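PDB 2X4G: nucleoside-diphosphate-sugar epimerase from Pseudomonas aeruginosa, which probably binds a nicotinamide adenine dinucleotide cofactor and acts on nucleotide-linked sugars or related substrates as an epimerase or oxidoreductase, though its precise reaction is uncertain. Local coordinates for residues Asp39-Ser47 against Leu56-Met65; Val118-Ser126 against Leu226-Ile235. All blocks are in the same frame, centred on the assembly; numbering follows the deposited sequence.

Contact 1: Asp39-Ser47 against Leu56-Met65; sequences DLVLIHRPS and LEPECRVAEM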
# COMPACT_ATOMS: atom_id res chain seq x y z
N ASP A 39 -36.49 6.96 24.67
CA ASP A 39 -36.58 5.58 24.25
C ASP A 39 -35.56 5.38 23.15
O ASP A 39 -35.50 6.16 22.20
CB ASP A 39 -37.98 5.26 23.76
CG ASP A 39 -38.98 5.05 24.90
OD1 ASP A 39 -40.20 5.20 24.62
OD2 ASP A 39 -38.57 4.72 26.05
N LEU A 40 -34.74 4.34 23.29
CA LEU A 40 -33.64 4.11 22.37
C LEU A 40 -33.99 2.99 21.43
O LEU A 40 -34.40 1.90 21.86
CB LEU A 40 -32.41 3.71 23.16
CG LEU A 40 -31.19 3.24 22.40
CD1 LEU A 40 -30.72 4.30 21.40
CD2 LEU A 40 -30.12 2.87 23.45
N VAL A 41 -33.84 3.26 20.14
CA VAL A 41 -33.93 2.21 19.14
C VAL A 41 -32.54 2.03 18.50
O VAL A 41 -31.85 3.01 18.22
CB VAL A 41 -34.99 2.54 18.06
CG1 VAL A 41 -34.95 1.53 16.93
CG2 VAL A 41 -36.39 2.60 18.70
N LEU A 42 -32.14 0.78 18.30
CA LEU A 42 -30.89 0.44 17.64
C LEU A 42 -31.20 -0.32 16.35
O LEU A 42 -31.74 -1.43 16.39
CB LEU A 42 -30.01 -0.43 18.53
CG LEU A 42 -29.67 0.11 19.90
CD1 LEU A 42 -28.75 -0.84 20.65
CD2 LEU A 42 -29.06 1.50 19.76
N ILE A 43 -30.87 0.29 15.21
CA ILE A 43 -31.03 -0.37 13.93
C ILE A 43 -29.69 -1.02 13.59
O ILE A 43 -28.70 -0.33 13.43
CB ILE A 43 -31.45 0.64 12.84
CG1 ILE A 43 -32.79 1.30 13.20
CG2 ILE A 43 -31.59 -0.06 11.48
CD1 ILE A 43 -33.12 2.50 12.34
N HIS A 44 -29.67 -2.34 13.50
CA HIS A 44 -28.43 -3.09 13.27
C HIS A 44 -28.53 -4.13 12.19
O HIS A 44 -29.61 -4.64 11.88
CB HIS A 44 -28.03 -3.81 14.54
CG HIS A 44 -28.98 -4.88 14.96
ND1 HIS A 44 -28.82 -6.20 14.61
CD2 HIS A 44 -30.09 -4.83 15.73
CE1 HIS A 44 -29.79 -6.92 15.13
NE2 HIS A 44 -30.58 -6.11 15.82
N ARG A 45 -27.39 -4.49 11.62
CA ARG A 45 -27.40 -5.56 10.64
C ARG A 45 -27.42 -6.91 11.37
O ARG A 45 -27.02 -7.01 12.53
CB ARG A 45 -26.27 -5.39 9.63
CG ARG A 45 -24.88 -5.56 10.13
CD ARG A 45 -23.91 -5.06 9.04
NE ARG A 45 -23.72 -3.61 9.12
CZ ARG A 45 -22.96 -2.89 8.28
NH1 ARG A 45 -22.33 -3.46 7.25
NH2 ARG A 45 -22.85 -1.56 8.47
N PRO A 46 -27.95 -7.95 10.73
CA PRO A 46 -28.16 -9.18 11.46
C PRO A 46 -26.87 -9.81 11.98
O PRO A 46 -26.88 -10.44 13.03
CB PRO A 46 -28.85 -10.09 10.43
CG PRO A 46 -28.52 -9.51 9.13
CD PRO A 46 -28.40 -8.05 9.34
N SER A 47 -25.78 -9.62 11.25
CA SER A 47 -24.48 -10.12 11.69
C SER A 47 -23.89 -9.40 12.91
O SER A 47 -22.96 -9.91 13.52
CB SER A 47 -23.46 -10.01 10.56
OG SER A 47 -22.88 -8.71 10.54
N LEU A 56 -28.52 -1.23 27.93
CA LEU A 56 -29.30 -0.00 27.70
C LEU A 56 -30.80 -0.27 27.59
O LEU A 56 -31.60 0.68 27.51
CB LEU A 56 -28.81 0.75 26.44
CG LEU A 56 -27.34 1.21 26.40
CD1 LEU A 56 -27.02 1.86 25.08
CD2 LEU A 56 -27.03 2.15 27.54
N GLU A 57 -31.19 -1.54 27.62
CA GLU A 57 -32.58 -1.96 27.44
C GLU A 57 -33.14 -1.34 26.19
O GLU A 57 -34.17 -0.68 26.24
CB GLU A 57 -33.44 -1.60 28.64
CG GLU A 57 -33.11 -2.43 29.89
CD GLU A 57 -33.96 -2.07 31.09
OE1 GLU A 57 -35.18 -1.90 30.91
OE2 GLU A 57 -33.42 -1.95 32.22
N PRO A 58 -32.45 -1.55 25.05
CA PRO A 58 -32.82 -0.95 23.78
C PRO A 58 -33.92 -1.72 23.13
O PRO A 58 -34.16 -2.86 23.47
CB PRO A 58 -31.55 -1.14 22.94
CG PRO A 58 -31.00 -2.44 23.40
CD PRO A 58 -31.37 -2.55 24.88
N GLU A 59 -34.58 -1.08 22.17
CA GLU A 59 -35.46 -1.79 21.26
C GLU A 59 -34.61 -1.99 20.00
O GLU A 59 -34.01 -1.05 19.51
CB GLU A 59 -36.72 -0.96 20.99
CG GLU A 59 -37.57 -1.37 19.80
CD GLU A 59 -38.80 -0.48 19.59
OE1 GLU A 59 -38.96 0.56 20.27
OE2 GLU A 59 -39.60 -0.82 18.70
N CYS A 60 -34.52 -3.22 19.50
CA CYS A 60 -33.64 -3.54 18.38
C CYS A 60 -34.45 -3.87 17.18
O CYS A 60 -35.39 -4.65 17.26
CB CYS A 60 -32.77 -4.73 18.71
SG CYS A 60 -31.63 -4.35 20.00
N ARG A 61 -34.04 -3.30 16.05
CA ARG A 61 -34.70 -3.55 14.78
C ARG A 61 -33.66 -4.00 13.78
O ARG A 61 -32.64 -3.34 13.61
CB ARG A 61 -35.39 -2.27 14.33
CG ARG A 61 -36.36 -1.74 15.38
CD ARG A 61 -37.02 -0.45 14.94
NE ARG A 61 -38.13 -0.11 15.83
CZ ARG A 61 -38.90 0.96 15.69
NH1 ARG A 61 -39.88 1.17 16.55
NH2 ARG A 61 -38.70 1.81 14.69
N VAL A 62 -33.89 -5.15 13.14
CA VAL A 62 -32.91 -5.72 12.22
C VAL A 62 -33.09 -5.12 10.83
O VAL A 62 -34.20 -4.94 10.36
CB VAL A 62 -32.99 -7.25 12.14
CG1 VAL A 62 -31.82 -7.80 11.32
CG2 VAL A 62 -32.95 -7.85 13.51
N ALA A 63 -31.98 -4.77 10.19
CA ALA A 63 -32.04 -4.24 8.84
C ALA A 63 -30.66 -4.31 8.21
O ALA A 63 -29.71 -3.74 8.74
CB ALA A 63 -32.53 -2.82 8.86
N GLU A 64 -30.55 -5.01 7.08
CA GLU A 64 -29.36 -4.90 6.25
C GLU A 64 -29.43 -3.56 5.52
O GLU A 64 -30.49 -3.11 5.12
CB GLU A 64 -29.24 -6.07 5.26
CG GLU A 64 -28.86 -7.41 5.92
CD GLU A 64 -29.38 -8.64 5.17
OE1 GLU A 64 -30.27 -9.35 5.71
OE2 GLU A 64 -28.92 -8.89 4.03
N MET A 65 -28.29 -2.91 5.36
CA MET A 65 -28.28 -1.53 4.90
C MET A 65 -28.48 -1.35 3.41
O MET A 65 -28.33 -0.23 2.91
CB MET A 65 -26.96 -0.89 5.30
CG MET A 65 -26.75 -0.89 6.81
SD MET A 65 -26.11 0.72 7.30
CE MET A 65 -24.48 0.75 6.49
O HOH W 1 -36.14 1.76 24.82
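Val-41 and Arg-61 meet on one side of a parallel strand pair: CG1 of the valine lies 3.5 Å from CD of the arginine, and its CG2 sits over the centre of the guanidinium. Extended from CG to NE, the arginine passes its aliphatic part across the valine and carries its charge to Glu-59, where NH1 lies 2.9 Å from OE2 in a salt bridge made from above the carboxylate plane. NH2 bonds the carbonyls of Ala-74 and Arg-76, and Glu-59 OE1 pairs with Lys-15, partners that probably offset the cost of burying the charge. Strands 39-44 and 59-62 are the second and third of the Rossmann fold; five backbone hydrogen bonds run from Glu-59 N–Leu-40 O (3.0 Å) to Ala-63 N–His-44 O (2.9 Å), the last just beyond the strand. The other side is apolar near helix 24-35: Leu-40 CD2 meets Leu-56 CD1 at 3.6 Å, and Leu-42 CD1 meets Pro-58 CB at 3.6 Å. Further along, CG of His-44 stands between its backbone N and carbonyl carbon (chi1 65°), which brings CE1 to 3.7 Å from Val-62 CG2 and turns a ring edge to Cys-60 CB. Its ND1 donates to Arg-45 O from above the carbonyl plane, helping set the ring's rotation.

Contact 2: Val118-Ser126 against Leu226-Ile235; sequences VPRILYVGS and LLMALERGRI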
# COMPACT_ATOMS: atom_id res chain seq x y z
N VAL A 118 -39.16 10.17 8.67
CA VAL A 118 -38.39 10.54 9.87
C VAL A 118 -38.24 12.06 9.90
O VAL A 118 -37.82 12.64 8.90
CB VAL A 118 -36.97 9.95 9.90
CG1 VAL A 118 -36.29 10.33 11.21
CG2 VAL A 118 -36.99 8.44 9.73
N PRO A 119 -38.56 12.70 11.05
CA PRO A 119 -38.57 14.16 11.09
C PRO A 119 -37.22 14.81 11.26
O PRO A 119 -37.09 15.99 10.98
CB PRO A 119 -39.45 14.49 12.31
CG PRO A 119 -39.59 13.22 13.08
CD PRO A 119 -38.86 12.12 12.37
N ARG A 120 -36.22 14.04 11.67
CA ARG A 120 -34.99 14.58 12.23
C ARG A 120 -33.85 13.58 11.98
O ARG A 120 -33.89 12.46 12.49
CB ARG A 120 -35.27 14.75 13.72
CG ARG A 120 -34.57 15.86 14.45
CD ARG A 120 -34.97 17.28 14.04
NE ARG A 120 -33.85 18.13 14.43
CZ ARG A 120 -33.62 19.37 14.00
NH1 ARG A 120 -34.47 19.97 13.18
NH2 ARG A 120 -32.53 20.00 14.44
N ILE A 121 -32.86 13.94 11.16
CA ILE A 121 -31.78 13.02 10.76
C ILE A 121 -30.42 13.69 10.96
O ILE A 121 -30.18 14.78 10.46
CB ILE A 121 -31.89 12.61 9.25
CG1 ILE A 121 -33.22 11.91 8.94
CG2 ILE A 121 -30.77 11.68 8.85
CD1 ILE A 121 -33.82 12.32 7.58
N LEU A 122 -29.53 13.05 11.70
CA LEU A 122 -28.16 13.55 11.87
C LEU A 122 -27.21 12.55 11.24
O LEU A 122 -27.26 11.36 11.57
CB LEU A 122 -27.78 13.77 13.34
CG LEU A 122 -26.34 14.22 13.59
CD1 LEU A 122 -26.18 15.71 13.35
CD2 LEU A 122 -25.92 13.90 14.99
N TYR A 123 -26.36 13.06 10.35
CA TYR A 123 -25.40 12.25 9.66
C TYR A 123 -24.05 12.59 10.25
O TYR A 123 -23.72 13.76 10.43
CB TYR A 123 -25.43 12.55 8.16
CG TYR A 123 -24.21 12.03 7.48
CD1 TYR A 123 -23.13 12.85 7.25
CD2 TYR A 123 -24.10 10.69 7.15
CE1 TYR A 123 -21.97 12.37 6.67
CE2 TYR A 123 -22.95 10.20 6.57
CZ TYR A 123 -21.88 11.05 6.34
OH TYR A 123 -20.73 10.58 5.77
N VAL A 124 -23.25 11.57 10.56
CA VAL A 124 -21.96 11.81 11.19
C VAL A 124 -20.90 11.96 10.12
O VAL A 124 -20.54 10.99 9.45
CB VAL A 124 -21.57 10.68 12.16
CG1 VAL A 124 -20.30 11.06 12.88
CG2 VAL A 124 -22.68 10.47 13.16
N GLY A 125 -20.41 13.19 9.98
CA GLY A 125 -19.38 13.51 9.00
C GLY A 125 -17.94 13.57 9.51
O GLY A 125 -17.63 13.14 10.63
N SER A 126 -17.06 14.12 8.68
CA SER A 126 -15.65 14.21 8.96
C SER A 126 -15.13 15.58 8.62
O SER A 126 -15.62 16.24 7.70
CB SER A 126 -14.89 13.22 8.13
OG SER A 126 -13.54 13.58 8.08
N LEU A 226 -23.61 14.66 19.58
CA LEU A 226 -24.43 14.15 18.49
C LEU A 226 -25.91 14.29 18.83
O LEU A 226 -26.67 14.85 18.03
CB LEU A 226 -24.08 12.69 18.15
CG LEU A 226 -22.69 12.40 17.58
CD1 LEU A 226 -22.56 10.92 17.32
CD2 LEU A 226 -22.48 13.17 16.33
N LEU A 227 -26.30 13.80 20.00
CA LEU A 227 -27.70 13.93 20.44
C LEU A 227 -28.13 15.40 20.37
O LEU A 227 -29.24 15.71 19.94
CB LEU A 227 -27.89 13.41 21.87
CG LEU A 227 -29.28 13.59 22.52
CD1 LEU A 227 -30.29 12.79 21.76
CD2 LEU A 227 -29.28 13.18 23.99
N MET A 228 -27.23 16.29 20.77
CA MET A 228 -27.57 17.70 20.82
C MET A 228 -27.73 18.31 19.44
O MET A 228 -28.57 19.16 19.24
CB MET A 228 -26.50 18.47 21.61
CG MET A 228 -26.60 18.33 23.12
SD MET A 228 -25.47 19.48 23.92
CE MET A 228 -24.65 18.36 25.05
N ALA A 229 -26.90 17.90 18.49
CA ALA A 229 -27.06 18.36 17.11
C ALA A 229 -28.39 17.88 16.59
O ALA A 229 -29.09 18.63 15.94
CB ALA A 229 -25.94 17.82 16.22
N LEU A 230 -28.72 16.62 16.89
CA LEU A 230 -29.91 15.97 16.37
C LEU A 230 -31.14 16.71 16.84
O LEU A 230 -32.00 17.04 16.03
CB LEU A 230 -29.99 14.49 16.79
CG LEU A 230 -31.21 13.64 16.40
CD1 LEU A 230 -31.21 13.31 14.93
CD2 LEU A 230 -31.24 12.36 17.19
N GLU A 231 -31.19 17.03 18.14
CA GLU A 231 -32.35 17.72 18.70
C GLU A 231 -32.37 19.19 18.34
O GLU A 231 -33.45 19.74 18.20
CB GLU A 231 -32.40 17.58 20.23
CG GLU A 231 -32.64 16.16 20.72
CD GLU A 231 -33.06 16.10 22.19
OE1 GLU A 231 -32.19 16.24 23.08
OE2 GLU A 231 -34.27 15.89 22.46
N ARG A 232 -31.20 19.82 18.18
CA ARG A 232 -31.10 21.30 18.17
C ARG A 232 -30.47 21.96 16.96
O ARG A 232 -30.63 23.16 16.79
CB ARG A 232 -30.33 21.80 19.38
CG ARG A 232 -31.04 21.56 20.69
CD ARG A 232 -30.21 22.00 21.88
NE ARG A 232 -30.60 21.26 23.08
CZ ARG A 232 -29.89 21.20 24.21
NH1 ARG A 232 -28.73 21.81 24.33
NH2 ARG A 232 -30.36 20.50 25.24
N GLY A 233 -29.76 21.23 16.12
CA GLY A 233 -29.14 21.83 14.94
C GLY A 233 -30.12 22.39 13.92
O GLY A 233 -31.25 21.93 13.81
N ARG A 234 -29.68 23.40 13.18
CA ARG A 234 -30.43 23.85 12.01
C ARG A 234 -30.25 22.86 10.84
O ARG A 234 -29.15 22.38 10.54
CB ARG A 234 -30.01 25.27 11.60
CG ARG A 234 -30.20 26.33 12.70
CD ARG A 234 -30.21 27.78 12.19
NE ARG A 234 -29.28 28.00 11.06
CZ ARG A 234 -27.96 28.21 11.16
NH1 ARG A 234 -27.24 28.39 10.07
NH2 ARG A 234 -27.35 28.22 12.34
N ILE A 235 -31.37 22.57 10.19
CA ILE A 235 -31.45 21.61 9.10
C ILE A 235 -30.48 22.07 8.03
O ILE A 235 -30.48 23.22 7.66
CB ILE A 235 -32.91 21.55 8.50
CG1 ILE A 235 -34.00 21.38 9.61
CG2 ILE A 235 -33.02 20.45 7.45
CD1 ILE A 235 -34.37 22.75 10.51
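This is a helix-on-sheet contact in the Rossmann-like domain, which in this family binds the dinucleotide: the last turns of helix 219-232 lie across strand 121-124, the two short axes 7.9 Å apart and running 142° from one another. Leu-122 is the centre of the apolar part. It holds CG opposite its backbone N (chi1 177°), which spreads its two methyls over the helix, CD1 reaching Ala-229 CB at 3.6 Å and CD2 reaching Leu-226 CD2 at 3.8 Å. The small alanine lets the helix come close here, while the longer leucines flank it: Leu-230 CD1 lies 3.8 Å from Leu-122 CB, and Leu-226 CD2 extends to Val-124 CG2 at 4.2 Å. Strand 121-124 lies between strands 80-83 and 176-185 of the parallel Rossmann sheet, and its alternation serves both layers: Leu-122 faces this helix, whereas Tyr-123 points away from it and packs on Leu-162 and Ala-166 of helix 154-171. Just before the strand the chemistry turns polar. Arg-120, bent at chi2, directs NE at the carbonyl of Leu-230, a 2.7 Å bond between Arg-120 NE and Leu-230 O that is almost straight (175°) and lies in the guanidinium plane. Arg-234, four residues beyond Leu-230, gives its backbone N-H to Tyr-239 OH, which leaves the Leu-230 carbonyl without its usual i+4 partner and probably available to Arg-120. A positive group suits this place, since carbonyls gather at a helix C-terminus and would be expected to favour it. At the NH1 end, near the guanidinium plane, Ile-235 CD1 comes to 3.9 Å from Arg-120 NH1.

Both contacts belong to the same sheet, with strands 15-19 and 80-83 standing between strands 39-44 and 121-124. Their centres are 19 Å apart, and their nearest atoms remain about 8 Å from each other. Contact 1 is strand against strand toward the sheet's border, where backbone hydrogen bonds set the register; both contacts mix buried and exposed residues, contact 2 with fewer exposed. Contact 2 lies nearer the centre of the chain and joins the sheet to a covering helix, so leucines supply the buried middle, while an arginine beside them makes the polar bonding to the helix end. Tyr-16 links the neighbourhoods: its backbone pairs with Asp-39 and Val-41, and its hydroxyl bonds Glu-231.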